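Serine protease inhibitor (PDB 3STO) probably inhibits serine proteases as a member of the serpin family. Local coordinates at residues Asp196-Pro201 against Val244-Asn249; Thr251-Val256 against Ile385-Leu390. One frame throughout, in Å; residues are numbered along the deposited sequence.

Interaction 1 (Asp196-Pro201 against Val244-Asn249); sequences DFWQSP and VSKPLN
Lys246 lays its aliphatic chain across one face of the Trp198 indole, the two side chains crossing at about a right angle. Extended as far as CE, the lysine brings this carbon 3.8 Å from the centre of the six-membered ring, 26° off its normal, a CH-pi contact. The bend at the last torsion (chi4 52°) turns NZ off the indole to donate to Ser200 O at 2.7 Å; Gln227 OE1 also accepts from this ammonium. Leu248 CD2 adds an apolar touch 4.1 Å from Trp198 CE3.

Two backbone hydrogen bonds join the two segments, Asn249 N to Phe197 O at 2.8 Å and the straighter Gln199 N to Pro247 O at 3.1 Å, making a single bridge between Trp198 and Leu248. One water knits the polar side together: it accepts from Ser200 N and Lys246 NZ and donates to Pro247 O. The Asp196 carboxylate lies by Asn249, with OD1 bonded to Thr105 OG1 and OD2 to Asn250 N.

Trp198 NE1 donates to Asn349 O, just beyond the neighbouring strand 339-348. A buried tryptophan just past the end of strand 186-197 probably corresponds to the breach of inhibitory serpins, where the reactive loop begins to enter sheet A.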
loop_
_atom_site.group_PDB
_atom_site.type_symbol
_atom_site.label_atom_id
_atom_site.label_comp_id
_atom_site.label_asym_id
_atom_site.label_seq_id
_atom_site.Cartn_x
_atom_site.Cartn_y
_atom_site.Cartn_z
ATOM N N ASP A 196 -12.574 -6.077 3.813
ATOM C CA ASP A 196 -13.189 -7.373 4.013
ATOM C C ASP A 196 -13.475 -7.664 5.496
ATOM O O ASP A 196 -12.837 -7.118 6.371
ATOM C CB ASP A 196 -12.321 -8.475 3.407
ATOM C CG ASP A 196 -13.118 -9.762 3.102
ATOM O OD1 ASP A 196 -14.361 -9.748 3.275
ATOM O OD2 ASP A 196 -12.503 -10.782 2.705
ATOM N N PHE A 197 -14.441 -8.542 5.744
ATOM C CA PHE A 197 -14.717 -9.096 7.066
ATOM C C PHE A 197 -13.646 -10.106 7.424
ATOM O O PHE A 197 -13.005 -10.681 6.524
ATOM C CB PHE A 197 -16.074 -9.809 7.053
ATOM C CG PHE A 197 -17.249 -8.885 6.955
ATOM C CD1 PHE A 197 -17.336 -7.761 7.758
ATOM C CD2 PHE A 197 -18.245 -9.109 6.033
ATOM C CE1 PHE A 197 -18.406 -6.888 7.655
ATOM C CE2 PHE A 197 -19.322 -8.245 5.933
ATOM C CZ PHE A 197 -19.400 -7.136 6.750
ATOM N N TRP A 198 -13.429 -10.289 8.730
ATOM C CA TRP A 198 -12.656 -11.415 9.238
ATOM C C TRP A 198 -13.365 -12.683 8.852
ATOM O O TRP A 198 -14.589 -12.742 8.840
ATOM C CB TRP A 198 -12.528 -11.405 10.771
ATOM C CG TRP A 198 -11.847 -10.199 11.311
ATOM C CD1 TRP A 198 -12.408 -9.210 12.068
ATOM C CD2 TRP A 198 -10.473 -9.827 11.107
ATOM N NE1 TRP A 198 -11.466 -8.247 12.354
ATOM C CE2 TRP A 198 -10.268 -8.602 11.783
ATOM C CE3 TRP A 198 -9.393 -10.413 10.412
ATOM C CZ2 TRP A 198 -9.029 -7.949 11.797
ATOM C CZ3 TRP A 198 -8.166 -9.763 10.423
ATOM C CH2 TRP A 198 -7.992 -8.542 11.119
ATOM N N GLN A 199 -12.580 -13.697 8.531
ATOM C CA GLN A 199 -13.107 -15.043 8.435
ATOM C C GLN A 199 -13.754 -15.425 9.798
ATOM O O GLN A 199 -14.834 -16.011 9.837
ATOM C CB GLN A 199 -11.995 -16.010 7.996
ATOM C CG GLN A 199 -12.481 -17.374 7.563
ATOM C CD GLN A 199 -12.954 -18.211 8.763
ATOM O OE1 GLN A 199 -12.335 -18.198 9.818
ATOM N NE2 GLN A 199 -14.062 -18.919 8.598
ATOM N N SER A 200 -13.093 -15.053 10.900
ATOM C CA SER A 200 -13.640 -15.201 12.259
ATOM C C SER A 200 -13.573 -13.903 13.114
ATOM O O SER A 200 -12.559 -13.594 13.734
ATOM C CB SER A 200 -12.934 -16.343 12.973
ATOM O OG SER A 200 -13.384 -16.368 14.292
ATOM N N PRO A 201 -14.669 -13.149 13.156
ATOM C CA PRO A 201 -14.705 -11.811 13.742
ATOM C C PRO A 201 -14.631 -11.848 15.246
ATOM O O PRO A 201 -14.957 -12.866 15.838
ATOM C CB PRO A 201 -16.092 -11.280 13.315
ATOM C CG PRO A 201 -16.625 -12.278 12.380
ATOM C CD PRO A 201 -16.003 -13.567 12.711
ATOM N N VAL A 244 1.431 -14.153 13.938
ATOM C CA VAL A 244 0.178 -14.828 13.680
ATOM C C VAL A 244 -0.349 -14.352 12.365
ATOM O O VAL A 244 -0.050 -13.244 11.939
ATOM C CB VAL A 244 -0.974 -14.605 14.763
ATOM C CG1 VAL A 244 -0.658 -15.333 16.048
ATOM C CG2 VAL A 244 -1.255 -13.123 15.000
ATOM N N SER A 245 -1.145 -15.205 11.728
ATOM C CA SER A 245 -1.827 -14.871 10.481
ATOM C C SER A 245 -3.313 -15.043 10.708
ATOM O O SER A 245 -3.762 -16.114 11.081
ATOM C CB SER A 245 -1.366 -15.794 9.384
ATOM O OG SER A 245 -1.682 -15.220 8.154
ATOM N N LYS A 246 -4.074 -13.979 10.528
ATOM C CA LYS A 246 -5.494 -14.045 10.794
ATOM C C LYS A 246 -6.211 -13.794 9.477
ATOM O O LYS A 246 -6.224 -12.682 8.966
ATOM C CB LYS A 246 -5.919 -13.015 11.830
ATOM C CG LYS A 246 -7.411 -13.002 12.077
ATOM C CD LYS A 246 -7.812 -12.116 13.262
ATOM C CE LYS A 246 -9.339 -12.118 13.478
ATOM N NZ LYS A 246 -9.882 -13.490 13.575
ATOM N N PRO A 247 -6.824 -14.840 8.929
ATOM C CA PRO A 247 -7.405 -14.757 7.585
ATOM C C PRO A 247 -8.615 -13.827 7.480
ATOM O O PRO A 247 -9.446 -13.691 8.378
ATOM C CB PRO A 247 -7.830 -16.211 7.288
ATOM C CG PRO A 247 -7.312 -17.052 8.439
ATOM C CD PRO A 247 -7.108 -16.122 9.595
ATOM N N LEU A 248 -8.722 -13.195 6.325
ATOM C CA LEU A 248 -9.911 -12.444 5.991
ATOM C C LEU A 248 -10.918 -13.397 5.385
ATOM O O LEU A 248 -10.636 -14.592 5.211
ATOM C CB LEU A 248 -9.569 -11.248 5.087
ATOM C CG LEU A 248 -8.913 -10.286 6.089
ATOM C CD1 LEU A 248 -7.587 -9.812 5.640
ATOM C CD2 LEU A 248 -9.875 -9.158 6.566
ATOM N N ASN A 249 -12.108 -12.899 5.123
ATOM C CA ASN A 249 -13.165 -13.797 4.754
ATOM C C ASN A 249 -12.923 -14.365 3.356
ATOM O O ASN A 249 -13.115 -15.538 3.116
ATOM C CB ASN A 249 -14.527 -13.125 4.845
ATOM C CG ASN A 249 -15.630 -14.139 4.754
ATOM O OD1 ASN A 249 -15.604 -15.147 5.472
ATOM N ND2 ASN A 249 -16.556 -13.934 3.840
HETATM O O HOH W 1 -10.361 -14.797 11.018
#

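Interaction 2 (Thr251-Val256 against Ile385-Leu390); sequences TRFTFV and IYDQQL
Thr254 and Tyr386 form the hydrogen-bonded pair of two antiparallel strands, 253-260 and 381-387, in the serpin B sheet. Tyr386 N donates almost straight to Thr254 O at 2.8 Å, and Thr254 N returns a bond to Tyr386 O at 3.1 Å. Non-hydrogen-bonded pairs flank it, Phe253 with Asp387 and Phe255 with Ile385. Beside the tyrosine, Val256 CG2 packs 3.7 Å from Tyr386 CB, and Thr254 CG2 meets the ring at its edge; Leu279 and Val283 of helix 279-283 also touch this tyrosine.

Just past strand 381-387 and just before strand 253-260 begins, Gln388 N donates to Arg252 O, and Arg252 sends its extended side chain over to Asp387. It grips the carboxylate side-on in a salt bridge: NE reaches OD1 of Asp387 at 2.9 Å, and NH2 reaches the syn lone pair of OD2, also at 2.9 Å, although the two planes are 59° apart. Gln389 stacks its amide over one guanidinium face, the planes 23° apart. Glu103 adds a salt bridge to NH1 and Ser99 a hydrogen bond to NH2.

Asp387 OD1 has two further donors, Gln389 N nearly in line with its C-O bond and Leu390 N from above the carboxylate plane. The first closes an Asx turn, the second an Asx motif: an antiparallel strand pair of the serpin B sheet, its end closed by an Arg-Asp salt bridge and an Asx turn.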
loop_
_atom_site.group_PDB
_atom_site.type_symbol
_atom_site.label_atom_id
_atom_site.label_comp_id
_atom_site.label_asym_id
_atom_site.label_seq_id
_atom_site.Cartn_x
_atom_site.Cartn_y
_atom_site.Cartn_z
ATOM N N THR A 251 -10.207 -15.751 1.761
ATOM C CA THR A 251 -9.025 -16.223 2.461
ATOM C C THR A 251 -7.728 -16.188 1.664
ATOM O O THR A 251 -6.685 -16.668 2.129
ATOM C CB THR A 251 -9.242 -17.602 3.083
ATOM O OG1 THR A 251 -9.333 -18.588 2.046
ATOM C CG2 THR A 251 -10.508 -17.587 3.961
ATOM N N ARG A 252 -7.786 -15.617 0.466
ATOM C CA ARG A 252 -6.565 -15.298 -0.260
ATOM C C ARG A 252 -5.752 -14.210 0.518
ATOM O O ARG A 252 -4.528 -14.139 0.464
ATOM C CB ARG A 252 -6.934 -14.812 -1.672
ATOM C CG ARG A 252 -5.896 -13.881 -2.263
ATOM C CD ARG A 252 -6.140 -13.617 -3.723
ATOM N NE ARG A 252 -5.016 -12.893 -4.311
ATOM C CZ ARG A 252 -4.998 -12.445 -5.562
ATOM N NH1 ARG A 252 -6.049 -12.640 -6.348
ATOM N NH2 ARG A 252 -3.937 -11.802 -6.023
ATOM N N PHE A 253 -6.465 -13.359 1.234
ATOM C CA PHE A 253 -5.858 -12.306 2.012
ATOM C C PHE A 253 -5.873 -12.651 3.505
ATOM O O PHE A 253 -6.852 -13.199 4.024
ATOM C CB PHE A 253 -6.595 -10.990 1.740
ATOM C CG PHE A 253 -6.603 -10.620 0.287
ATOM C CD1 PHE A 253 -5.416 -10.215 -0.342
ATOM C CD2 PHE A 253 -7.781 -10.692 -0.467
ATOM C CE1 PHE A 253 -5.408 -9.892 -1.705
ATOM C CE2 PHE A 253 -7.775 -10.368 -1.793
ATOM C CZ PHE A 253 -6.578 -9.983 -2.423
ATOM N N THR A 254 -4.770 -12.329 4.181
ATOM C CA THR A 254 -4.652 -12.546 5.618
ATOM C C THR A 254 -3.961 -11.365 6.295
ATOM O O THR A 254 -3.184 -10.647 5.666
ATOM C CB THR A 254 -3.928 -13.868 5.921
ATOM O OG1 THR A 254 -3.953 -14.094 7.317
ATOM C CG2 THR A 254 -2.484 -13.852 5.449
ATOM N N PHE A 255 -4.302 -11.124 7.556
ATOM C CA PHE A 255 -3.682 -10.058 8.318
ATOM C C PHE A 255 -2.567 -10.645 9.142
ATOM O O PHE A 255 -2.827 -11.466 10.002
ATOM C CB PHE A 255 -4.706 -9.417 9.229
ATOM C CG PHE A 255 -4.211 -8.206 9.941
ATOM C CD1 PHE A 255 -3.874 -7.045 9.229
ATOM C CD2 PHE A 255 -4.181 -8.179 11.327
ATOM C CE1 PHE A 255 -3.450 -5.865 9.903
ATOM C CE2 PHE A 255 -3.754 -7.022 12.018
ATOM C CZ PHE A 255 -3.389 -5.862 11.285
ATOM N N VAL A 256 -1.330 -10.261 8.839
ATOM C CA VAL A 256 -0.151 -10.797 9.490
ATOM C C VAL A 256 0.353 -9.791 10.524
ATOM O O VAL A 256 0.597 -8.643 10.177
ATOM C CB VAL A 256 0.928 -11.134 8.455
ATOM C CG1 VAL A 256 2.253 -11.568 9.143
ATOM C CG2 VAL A 256 0.398 -12.230 7.493
ATOM N N ILE A 385 -1.236 -6.660 5.272
ATOM C CA ILE A 385 -2.241 -7.447 4.584
ATOM C C ILE A 385 -1.449 -8.273 3.586
ATOM O O ILE A 385 -0.775 -7.725 2.732
ATOM C CB ILE A 385 -3.247 -6.596 3.895
ATOM C CG1 ILE A 385 -4.009 -5.779 4.930
ATOM C CG2 ILE A 385 -4.150 -7.469 2.997
ATOM C CD1 ILE A 385 -4.880 -4.698 4.324
ATOM N N TYR A 386 -1.448 -9.587 3.752
ATOM C CA TYR A 386 -0.583 -10.447 2.963
ATOM C C TYR A 386 -1.431 -11.144 1.902
ATOM O O TYR A 386 -2.531 -11.614 2.200
ATOM C CB TYR A 386 0.097 -11.476 3.885
ATOM C CG TYR A 386 0.958 -12.517 3.202
ATOM C CD1 TYR A 386 2.179 -12.180 2.636
ATOM C CD2 TYR A 386 0.549 -13.846 3.125
ATOM C CE1 TYR A 386 2.975 -13.125 2.018
ATOM C CE2 TYR A 386 1.338 -14.807 2.502
ATOM C CZ TYR A 386 2.557 -14.435 1.938
ATOM O OH TYR A 386 3.366 -15.375 1.321
ATOM N N ASP A 387 -0.912 -11.195 0.671
ATOM C CA ASP A 387 -1.597 -11.836 -0.459
ATOM C C ASP A 387 -1.052 -13.243 -0.714
ATOM O O ASP A 387 0.120 -13.407 -1.051
ATOM C CB ASP A 387 -1.463 -10.971 -1.700
ATOM C CG ASP A 387 -2.287 -11.489 -2.874
ATOM O OD1 ASP A 387 -2.430 -12.727 -3.058
ATOM O OD2 ASP A 387 -2.780 -10.637 -3.630
ATOM N N GLN A 388 -1.899 -14.264 -0.556
ATOM C CA GLN A 388 -1.405 -15.647 -0.507
ATOM C C GLN A 388 -1.162 -16.202 -1.880
ATOM O O GLN A 388 -0.477 -17.205 -2.051
ATOM C CB GLN A 388 -2.333 -16.572 0.291
ATOM C CG GLN A 388 -2.584 -16.069 1.686
ATOM C CD GLN A 388 -2.381 -17.129 2.737
ATOM O OE1 GLN A 388 -1.296 -17.736 2.858
ATOM N NE2 GLN A 388 -3.422 -17.373 3.505
ATOM N N GLN A 389 -1.708 -15.524 -2.871
ATOM C CA GLN A 389 -1.465 -15.920 -4.239
ATOM C C GLN A 389 -0.194 -15.249 -4.781
ATOM O O GLN A 389 0.729 -15.920 -5.254
ATOM C CB GLN A 389 -2.697 -15.601 -5.070
ATOM C CG GLN A 389 -2.611 -16.079 -6.484
ATOM C CD GLN A 389 -3.856 -15.753 -7.203
ATOM O OE1 GLN A 389 -4.962 -16.071 -6.716
ATOM N NE2 GLN A 389 -3.722 -15.051 -8.344
ATOM N N LEU A 390 -0.118 -13.927 -4.657
ATOM C CA LEU A 390 1.089 -13.211 -5.033
ATOM C C LEU A 390 2.257 -13.485 -4.089
ATOM O O LEU A 390 3.379 -13.115 -4.386
ATOM C CB LEU A 390 0.813 -11.722 -5.085
ATOM C CG LEU A 390 -0.330 -11.289 -6.004
ATOM C CD1 LEU A 390 -0.461 -9.777 -5.967
ATOM C CD2 LEU A 390 -0.118 -11.765 -7.430
#

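Overall arrangement
Strands 241-247 and 253-260 are sheet neighbours that follow each other in the chain, and they link the two contacts, whose centres lie about 10 Å apart. Ser245 OG and Thr254 OG1 are hydrogen-bonded, Lys246 O accepts from Phe255 N, and Trp198 CZ3 packs on Phe255 CB. Both contacts mix buried and exposed residues, but the centre of interaction 2 is about 13 Å from that of the chain, against about 19 Å for interaction 1. Its regular strand pairing builds the B sheet itself and ends in a salt bridge facing helix 82-101. Interaction 1 instead ties that sheet to the end of strand 186-197, using one isolated bridge, a lysine on an indole and a shared water.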